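Local coordinates for protein putative transporter (Clostridium difficile 630, PDB 3LV9) that is of unknown function but is probably a membrane transporter that may bind flavin adenine dinucleotide, this piece being its pair of CBS domains, at residues D67-F72 with G128-V133; E45-I50 with R76-Q81; L104-A109 with L140-G145. All coordinates share one frame; numbering follows the deposited sequence.

How the contacts relate
Contact 1 lies near the middle of the chain, where the two CBS domains meet, while contacts 2 and 3 lie on opposite sides of the chain's centre, about 31 Å apart between centres. Strand 69-74 of contact 1 runs directly into helix 75-85 of contact 2, and strand 130-135 into helix 136-145 of contact 3, so each strand-helix unit takes part both in the join between domains and in the helix pair of its own domain. The chemistry follows the place: contact 1, partly buried, is mainly polar and hydrated, whereas contacts 2 and 3 are buried, meet through hydrocarbon groups, and both touch the second subunit.

Contact 1. Residues D67-F72 with G128-V133; sequences DDILGF and GGTSGV
Asp67, just before strand 69-74, and Thr130, at the start of strand 130-135, join the two CBS domains of the chain, the pair of repeats known as a Bateman module. Among direct polar links there is one hydrogen bond, from Thr130 N to Asp67 OD1, 3.0 Å long and nearly straight at 165°. As modelled, the same oxygen forms a salt bridge with Arg32, so backbone amide and guanidinium appear to share one carboxylate atom. The exact place of OD1 is doubtful, and everything it does deserves the same caution.

Van der Waals contact between the segments is slight: Ile69 comes across Thr130 at about a right angle, with Ile69 CG1 4.1 Å from Thr130 OG1. Apolar packing comes from Ile122, on strand 120-124, which touches both Ile69 and Thr130. One residue further on, Ser131 and Gly132 both face Val123 in a classic beta bulge.

The hydroxyl of Thr130 supplies the remaining links. With OG1 placed beside its own backbone N (chi1 -73°), it hydrogen-bonds Lys66 O, just before the 67-72 segment. It also accepts a bond from a water 3.1 Å from OG1, and that water donates a second, weak bond to Asp67 O at 3.4 Å.

Contact 2. Residues E45-I50 with R76-Q81; sequences EKILAI and RDLYNQ
The hydroxyl of Tyr79, whose ring meets Leu48 across the contact, hydrogen-bonds Glu141 OE2 of the second subunit. Nothing polar bridges the two segments themselves; within them the shortest hydrogen bond is a helical one, from Asn80 N to Arg76 O at 2.8 Å. Helices 44-53 and 75-85 therefore meet through hydrocarbon groups, with the backbones well apart: Leu48 CA and Tyr79 CA are 8.5 Å from each other.

Two pairs of side chains fill that gap. Leu48 sends one methyl, CD2, to the edge of the tyrosine ring, near the ring plane, where it sits 3.8 Å from Tyr79 CE1. Neither face of the ring is used by this leucine. The other pair is Ile47 and Leu78, which point at each other and cross at about a right angle. Here the branch methyl of the isoleucine does the touching: a chi1 of -68° sets CG1 beside the backbone N, which leaves Ile47 CG2 anti to it and 4.0 Å from Leu78 CD1.

Ile38 of strand 38-39 packs on both Ile47 and Leu78, joining the pair to the sheet. Leu48 and Tyr79 instead take Val144 of the second subunit against them, which makes the tyrosine part of the subunit interface as well as of the helix pair. Two helices laid together against a small sheet, and packing on a helix of the other CBS domain in a second subunit, are characteristic of CBS domains and their dimers.

Contact 3. Residues L104-A109 with L140-G145; sequences LTIDKA and LEEIVG
Ile106 opens helix 106-116 with helical backbone angles, following Thr105 at the N-cap position, and it faces Glu142 and Ile143 on helix 136-145. The first helical turn is closed by Ala109 N bonding to Thr105 O at 3.0 Å, while on the other side Gly145 N reaches Glu141 O at 3.2 Å.

Ile106 carries the whole contact from its own segment, using its two branches for two different partners. The longer branch ends in CD1, which comes 3.6 Å from Glu142 CG, with the two side chains crossing at about a right angle. The short branch, CG2, lies anti to the backbone N and meets Ile143 CG1 at 4.2 Å; these two isoleucines run past each other in opposite directions. Glu142 thus contributes only its aliphatic part here. Its chain bends at chi2 (70°), and the carboxylate finds its partner outside both segments, in a salt bridge from OE2 to Lys23. Lys23 also packs on Ile106, so it touches both members of the pair.

Thr105 does not cap the helix with its side chain. Its OG1 instead donates to Asp107 OD1 at 2.7 Å, approaching nearly along the C-O direction, and that oxygen also receives a weak bond from Lys108 N. The Thr105 bond, with the weak one as a lesser aid, keeps Asp107 turned back toward the helix start.

Ile139 touches Ile106 from within helix 136-145, and Leu110 touches Ile143 from within helix 106-116, extending the apolar seam on each helix. On the far helix, Leu140 and Ile143 also pack on Ile83 of the second subunit. Such a pair of helices, one of them lining the dimer interface, is characteristic of the CBS domain, here the second of the chain's two, in an assembly consistent with a head-to-tail CBS dimer.

Contact 1. Residues D67-F72 with G128-V133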
loop_
_atom_site.group_PDB
_atom_site.type_symbol
_atom_site.label_atom_id
_atom_site.label_comp_id
_atom_site.label_asym_id
_atom_site.label_seq_id
_atom_site.Cartn_x
_atom_site.Cartn_y
_atom_site.Cartn_z
ATOM N N ASP A 67 -17.790 13.163 -8.864
ATOM C CA ASP A 67 -17.268 14.505 -9.232
ATOM C C ASP A 67 -17.165 15.469 -8.054
ATOM O O ASP A 67 -16.655 16.596 -8.189
ATOM C CB ASP A 67 -18.181 15.168 -10.253
ATOM C CG ASP A 67 -18.196 14.458 -11.540
ATOM O OD1 ASP A 67 -17.225 13.721 -11.826
ATOM O OD2 ASP A 67 -19.169 14.667 -12.271
ATOM N N ASP A 68 -17.690 15.035 -6.913
ATOM C CA ASP A 68 -17.574 15.807 -5.679
ATOM C C ASP A 68 -16.692 15.057 -4.710
ATOM O O ASP A 68 -17.177 14.439 -3.814
ATOM C CB ASP A 68 -18.963 16.097 -5.092
ATOM C CG ASP A 68 -18.915 17.104 -3.919
ATOM O OD1 ASP A 68 -17.800 17.631 -3.622
ATOM O OD2 ASP A 68 -19.986 17.356 -3.302
ATOM N N ILE A 69 -15.388 15.105 -4.940
ATOM C CA ILE A 69 -14.423 14.491 -4.037
ATOM C C ILE A 69 -14.160 15.382 -2.833
ATOM O O ILE A 69 -13.823 16.546 -2.987
ATOM C CB ILE A 69 -13.063 14.273 -4.694
ATOM C CG1 ILE A 69 -13.205 13.447 -5.967
ATOM C CG2 ILE A 69 -12.105 13.589 -3.711
ATOM C CD1 ILE A 69 -13.850 12.176 -5.777
ATOM N N LEU A 70 -14.265 14.819 -1.638
ATOM C CA LEU A 70 -13.981 15.543 -0.403
ATOM C C LEU A 70 -12.509 15.412 0.073
ATOM O O LEU A 70 -11.988 16.257 0.817
ATOM C CB LEU A 70 -14.913 15.020 0.683
ATOM C CG LEU A 70 -16.416 15.017 0.394
ATOM C CD1 LEU A 70 -17.136 14.573 1.706
ATOM C CD2 LEU A 70 -16.924 16.383 -0.076
ATOM N N GLY A 71 -11.847 14.339 -0.340
ATOM C CA GLY A 71 -10.465 14.096 0.081
ATOM C C GLY A 71 -10.239 12.626 -0.048
ATOM O O GLY A 71 -10.901 11.990 -0.840
ATOM N N PHE A 72 -9.316 12.070 0.720
ATOM C CA PHE A 72 -9.180 10.636 0.750
ATOM C C PHE A 72 -8.926 10.113 2.149
ATOM O O PHE A 72 -8.672 10.867 3.091
ATOM C CB PHE A 72 -8.078 10.185 -0.182
ATOM C CG PHE A 72 -6.688 10.317 0.387
ATOM C CD1 PHE A 72 -6.075 9.232 0.972
ATOM C CD2 PHE A 72 -5.977 11.508 0.255
ATOM C CE1 PHE A 72 -4.753 9.313 1.449
ATOM C CE2 PHE A 72 -4.642 11.625 0.734
ATOM C CZ PHE A 72 -4.031 10.521 1.338
ATOM N N GLY A 128 -14.174 19.823 -16.015
ATOM C CA GLY A 128 -14.146 19.953 -14.559
ATOM C C GLY A 128 -14.828 18.781 -13.856
ATOM O O GLY A 128 -15.430 18.929 -12.795
ATOM N N GLY A 129 -14.760 17.609 -14.460
ATOM C CA GLY A 129 -15.329 16.411 -13.857
ATOM C C GLY A 129 -14.202 15.478 -13.518
ATOM O O GLY A 129 -13.093 15.643 -13.991
ATOM N N THR A 130 -14.498 14.469 -12.718
ATOM C CA THR A 130 -13.496 13.493 -12.351
ATOM C C THR A 130 -13.328 12.528 -13.513
ATOM O O THR A 130 -14.293 11.843 -13.869
ATOM C CB THR A 130 -13.925 12.692 -11.132
ATOM O OG1 THR A 130 -13.816 13.532 -9.973
ATOM C CG2 THR A 130 -13.038 11.435 -10.976
ATOM N N SER A 131 -12.133 12.461 -14.103
ATOM C CA SER A 131 -11.928 11.458 -15.143
ATOM C C SER A 131 -11.202 10.249 -14.600
ATOM O O SER A 131 -11.245 9.181 -15.212
ATOM C CB SER A 131 -11.219 12.039 -16.356
ATOM O OG SER A 131 -9.848 11.962 -16.192
ATOM N N GLY A 132 -10.569 10.377 -13.434
ATOM C CA GLY A 132 -10.022 9.179 -12.807
ATOM C C GLY A 132 -9.130 9.486 -11.630
ATOM O O GLY A 132 -9.208 10.535 -11.055
ATOM N N VAL A 133 -8.316 8.517 -11.261
ATOM C CA VAL A 133 -7.466 8.647 -10.091
ATOM C C VAL A 133 -6.139 7.963 -10.396
ATOM O O VAL A 133 -6.088 7.004 -11.190
ATOM C CB VAL A 133 -8.130 8.036 -8.823
ATOM C CG1 VAL A 133 -8.259 6.519 -8.954
ATOM C CG2 VAL A 133 -7.337 8.405 -7.542
HETATM O O HOH W 1 -13.440 16.513 -9.436
#

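Contact 2. Residues E45-I50 with R76-Q81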
loop_
_atom_site.group_PDB
_atom_site.type_symbol
_atom_site.label_atom_id
_atom_site.label_comp_id
_atom_site.label_asym_id
_atom_site.label_seq_id
_atom_site.Cartn_x
_atom_site.Cartn_y
_atom_site.Cartn_z
ATOM N N GLU A 45 -20.818 -1.390 6.990
ATOM C CA GLU A 45 -20.727 -2.734 6.443
ATOM C C GLU A 45 -20.191 -2.676 5.009
ATOM O O GLU A 45 -19.298 -3.437 4.618
ATOM C CB GLU A 45 -22.112 -3.400 6.482
ATOM C CG GLU A 45 -22.546 -3.850 7.879
ATOM C CD GLU A 45 -21.596 -4.945 8.377
ATOM O OE1 GLU A 45 -21.701 -6.078 7.825
ATOM O OE2 GLU A 45 -20.703 -4.657 9.241
ATOM N N LYS A 46 -20.736 -1.765 4.216
ATOM C CA LYS A 46 -20.349 -1.650 2.814
ATOM C C LYS A 46 -18.891 -1.303 2.682
ATOM O O LYS A 46 -18.204 -1.873 1.850
ATOM C CB LYS A 46 -21.189 -0.587 2.126
ATOM C CG LYS A 46 -20.706 -0.207 0.717
ATOM C CD LYS A 46 -21.803 0.571 0.010
ATOM C CE LYS A 46 -21.344 1.171 -1.333
ATOM N NZ LYS A 46 -22.338 2.225 -1.919
ATOM N N ILE A 47 -18.416 -0.399 3.531
ATOM C CA ILE A 47 -17.026 0.053 3.508
ATOM C C ILE A 47 -16.071 -1.109 3.789
ATOM O O ILE A 47 -15.140 -1.357 3.041
ATOM C CB ILE A 47 -16.802 1.192 4.525
ATOM C CG1 ILE A 47 -17.547 2.448 4.063
ATOM C CG2 ILE A 47 -15.333 1.455 4.753
ATOM C CD1 ILE A 47 -17.480 3.638 5.085
ATOM N N LEU A 48 -16.314 -1.854 4.849
ATOM C CA LEU A 48 -15.446 -2.985 5.146
ATOM C C LEU A 48 -15.516 -3.998 4.029
ATOM O O LEU A 48 -14.504 -4.591 3.672
ATOM C CB LEU A 48 -15.860 -3.639 6.433
ATOM C CG LEU A 48 -15.758 -2.672 7.605
ATOM C CD1 LEU A 48 -16.263 -3.326 8.899
ATOM C CD2 LEU A 48 -14.347 -2.148 7.756
ATOM N N ALA A 49 -16.694 -4.196 3.458
ATOM C CA ALA A 49 -16.806 -5.185 2.373
ATOM C C ALA A 49 -15.932 -4.796 1.169
ATOM O O ALA A 49 -15.272 -5.665 0.567
ATOM C CB ALA A 49 -18.241 -5.387 1.946
ATOM N N ILE A 50 -15.898 -3.501 0.829
ATOM C CA ILE A 50 -15.076 -3.068 -0.300
ATOM C C ILE A 50 -13.599 -3.021 0.080
ATOM O O ILE A 50 -12.803 -3.517 -0.689
ATOM C CB ILE A 50 -15.590 -1.768 -1.068
ATOM C CG1 ILE A 50 -15.053 -0.468 -0.491
ATOM C CG2 ILE A 50 -17.148 -1.685 -1.154
ATOM C CD1 ILE A 50 -16.094 0.767 -0.754
ATOM N N ARG A 76 -5.757 2.243 7.214
ATOM C CA ARG A 76 -5.354 1.956 8.597
ATOM C C ARG A 76 -6.123 2.790 9.574
ATOM O O ARG A 76 -6.514 2.329 10.667
ATOM C CB ARG A 76 -3.877 2.243 8.823
ATOM C CG ARG A 76 -3.057 1.027 8.664
ATOM C CD ARG A 76 -1.656 1.225 9.170
ATOM N NE ARG A 76 -0.954 2.313 8.512
ATOM C CZ ARG A 76 -0.170 2.201 7.430
ATOM N NH1 ARG A 76 0.424 3.296 6.956
ATOM N NH2 ARG A 76 0.034 1.029 6.814
ATOM N N ASP A 77 -6.262 4.046 9.191
ATOM C CA ASP A 77 -7.112 4.982 9.887
ATOM C C ASP A 77 -8.567 4.496 9.976
ATOM O O ASP A 77 -9.159 4.560 11.042
ATOM C CB ASP A 77 -7.078 6.332 9.186
ATOM C CG ASP A 77 -5.692 6.844 8.955
ATOM O OD1 ASP A 77 -4.726 6.268 9.482
ATOM O OD2 ASP A 77 -5.583 7.842 8.225
ATOM N N LEU A 78 -9.142 4.023 8.876
ATOM C CA LEU A 78 -10.509 3.520 8.898
ATOM C C LEU A 78 -10.621 2.382 9.919
ATOM O O LEU A 78 -11.553 2.328 10.753
ATOM C CB LEU A 78 -10.951 2.991 7.521
ATOM C CG LEU A 78 -11.653 3.886 6.485
ATOM C CD1 LEU A 78 -11.756 3.174 5.128
ATOM C CD2 LEU A 78 -13.020 4.318 6.871
ATOM N N TYR A 79 -9.681 1.446 9.835
ATOM C CA TYR A 79 -9.751 0.215 10.629
ATOM C C TYR A 79 -9.514 0.584 12.096
ATOM O O TYR A 79 -10.237 0.109 12.975
ATOM C CB TYR A 79 -8.720 -0.813 10.156
ATOM C CG TYR A 79 -9.040 -1.643 8.905
ATOM C CD1 TYR A 79 -10.332 -2.024 8.606
ATOM C CD2 TYR A 79 -8.026 -2.110 8.066
ATOM C CE1 TYR A 79 -10.617 -2.813 7.520
ATOM C CE2 TYR A 79 -8.316 -2.907 6.971
ATOM C CZ TYR A 79 -9.622 -3.241 6.715
ATOM O OH TYR A 79 -9.991 -4.009 5.651
ATOM N N ASN A 80 -8.556 1.456 12.376
ATOM C CA ASN A 80 -8.359 1.892 13.767
ATOM C C ASN A 80 -9.600 2.590 14.356
ATOM O O ASN A 80 -9.887 2.411 15.545
ATOM C CB ASN A 80 -7.140 2.816 13.905
ATOM C CG ASN A 80 -5.799 2.065 13.763
ATOM O OD1 ASN A 80 -5.726 0.865 14.019
ATOM N ND2 ASN A 80 -4.747 2.782 13.344
ATOM N N GLN A 81 -10.355 3.349 13.557
ATOM C CA GLN A 81 -11.589 3.943 14.085
ATOM C C GLN A 81 -12.546 2.852 14.483
ATOM O O GLN A 81 -13.133 2.891 15.542
ATOM C CB GLN A 81 -12.274 4.848 13.061
ATOM C CG GLN A 81 -11.726 6.237 13.013
ATOM C CD GLN A 81 -12.574 7.184 12.160
ATOM O OE1 GLN A 81 -13.361 6.754 11.282
ATOM N NE2 GLN A 81 -12.425 8.491 12.422
#

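Contact 3. Residues L104-A109 with L140-G145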
loop_
_atom_site.group_PDB
_atom_site.type_symbol
_atom_site.label_atom_id
_atom_site.label_comp_id
_atom_site.label_asym_id
_atom_site.label_seq_id
_atom_site.Cartn_x
_atom_site.Cartn_y
_atom_site.Cartn_z
ATOM N N LEU A 104 -1.947 16.466 -18.457
ATOM C CA LEU A 104 -0.614 16.585 -17.881
ATOM C C LEU A 104 0.176 15.369 -18.277
ATOM O O LEU A 104 -0.353 14.260 -18.260
ATOM C CB LEU A 104 -0.669 16.642 -16.372
ATOM C CG LEU A 104 0.599 17.215 -15.784
ATOM C CD1 LEU A 104 0.869 18.579 -16.433
ATOM C CD2 LEU A 104 0.498 17.303 -14.211
ATOM N N THR A 105 1.437 15.564 -18.650
ATOM C CA THR A 105 2.307 14.432 -19.001
ATOM C C THR A 105 2.779 13.736 -17.732
ATOM O O THR A 105 2.885 14.352 -16.669
ATOM C CB THR A 105 3.536 14.895 -19.798
ATOM O OG1 THR A 105 4.130 15.999 -19.127
ATOM C CG2 THR A 105 3.156 15.345 -21.226
ATOM N N ILE A 106 3.103 12.456 -17.839
ATOM C CA ILE A 106 3.456 11.668 -16.655
ATOM C C ILE A 106 4.608 12.248 -15.818
ATOM O O ILE A 106 4.584 12.142 -14.622
ATOM C CB ILE A 106 3.745 10.212 -17.047
ATOM C CG1 ILE A 106 2.486 9.602 -17.685
ATOM C CG2 ILE A 106 4.122 9.401 -15.845
ATOM C CD1 ILE A 106 2.672 8.165 -18.199
ATOM N N ASP A 107 5.592 12.884 -16.449
ATOM C CA ASP A 107 6.750 13.476 -15.733
ATOM C C ASP A 107 6.408 14.756 -14.936
ATOM O O ASP A 107 6.972 15.009 -13.865
ATOM C CB ASP A 107 7.913 13.788 -16.712
ATOM C CG ASP A 107 7.470 14.617 -17.904
ATOM O OD1 ASP A 107 6.236 14.729 -18.098
ATOM O OD2 ASP A 107 8.326 15.127 -18.663
ATOM N N LYS A 108 5.506 15.565 -15.477
ATOM C CA LYS A 108 5.071 16.778 -14.798
ATOM C C LYS A 108 4.071 16.457 -13.684
ATOM O O LYS A 108 3.977 17.173 -12.687
ATOM C CB LYS A 108 4.473 17.736 -15.819
ATOM C CG LYS A 108 5.461 18.133 -16.884
ATOM C CD LYS A 108 4.831 19.148 -17.823
ATOM C CE LYS A 108 5.748 19.457 -19.047
ATOM N NZ LYS A 108 4.963 19.722 -20.327
ATOM N N ALA A 109 3.349 15.356 -13.838
ATOM C CA ALA A 109 2.538 14.807 -12.769
ATOM C C ALA A 109 3.392 14.423 -11.560
ATOM O O ALA A 109 3.075 14.749 -10.411
ATOM C CB ALA A 109 1.809 13.614 -13.274
ATOM N N LEU A 140 5.550 6.250 -10.820
ATOM C CA LEU A 140 6.951 5.762 -10.758
ATOM C C LEU A 140 7.090 4.434 -11.553
ATOM O O LEU A 140 8.038 4.255 -12.327
ATOM C CB LEU A 140 7.362 5.550 -9.307
ATOM C CG LEU A 140 7.352 6.822 -8.458
ATOM C CD1 LEU A 140 7.517 6.444 -6.995
ATOM C CD2 LEU A 140 8.437 7.841 -8.883
ATOM N N GLU A 141 6.116 3.531 -11.376
ATOM C CA GLU A 141 6.062 2.251 -12.112
ATOM C C GLU A 141 6.169 2.474 -13.635
ATOM O O GLU A 141 7.026 1.903 -14.314
ATOM C CB GLU A 141 4.781 1.493 -11.734
ATOM C CG GLU A 141 4.759 0.013 -12.097
ATOM C CD GLU A 141 4.096 -0.890 -10.995
ATOM O OE1 GLU A 141 3.003 -1.445 -11.281
ATOM O OE2 GLU A 141 4.669 -1.056 -9.861
ATOM N N GLU A 142 5.349 3.383 -14.155
ATOM C CA GLU A 142 5.446 3.775 -15.549
ATOM C C GLU A 142 6.824 4.376 -15.982
ATOM O O GLU A 142 7.396 3.976 -17.011
ATOM C CB GLU A 142 4.317 4.742 -15.881
ATOM C CG GLU A 142 4.084 4.902 -17.374
ATOM C CD GLU A 142 3.489 3.648 -18.006
ATOM O OE1 GLU A 142 3.078 2.733 -17.246
ATOM O OE2 GLU A 142 3.416 3.582 -19.260
ATOM N N ILE A 143 7.361 5.320 -15.211
ATOM C CA ILE A 143 8.639 5.954 -15.579
ATOM C C ILE A 143 9.835 4.982 -15.618
ATOM O O ILE A 143 10.609 5.010 -16.576
ATOM C CB ILE A 143 8.996 7.132 -14.635
ATOM C CG1 ILE A 143 7.986 8.287 -14.810
ATOM C CG2 ILE A 143 10.404 7.619 -14.924
ATOM C CD1 ILE A 143 7.985 9.305 -13.699
ATOM N N VAL A 144 9.981 4.147 -14.591
ATOM C CA VAL A 144 11.092 3.206 -14.503
ATOM C C VAL A 144 10.950 2.180 -15.611
ATOM O O VAL A 144 11.927 1.590 -16.045
ATOM C CB VAL A 144 11.153 2.436 -13.161
ATOM C CG1 VAL A 144 12.581 2.215 -12.745
ATOM C CG2 VAL A 144 10.516 3.185 -12.095
ATOM N N GLY A 145 9.723 1.975 -16.068
ATOM C CA GLY A 145 9.509 1.234 -17.274
ATOM C C GLY A 145 10.409 1.709 -18.412
ATOM O O GLY A 145 11.088 0.902 -19.026
#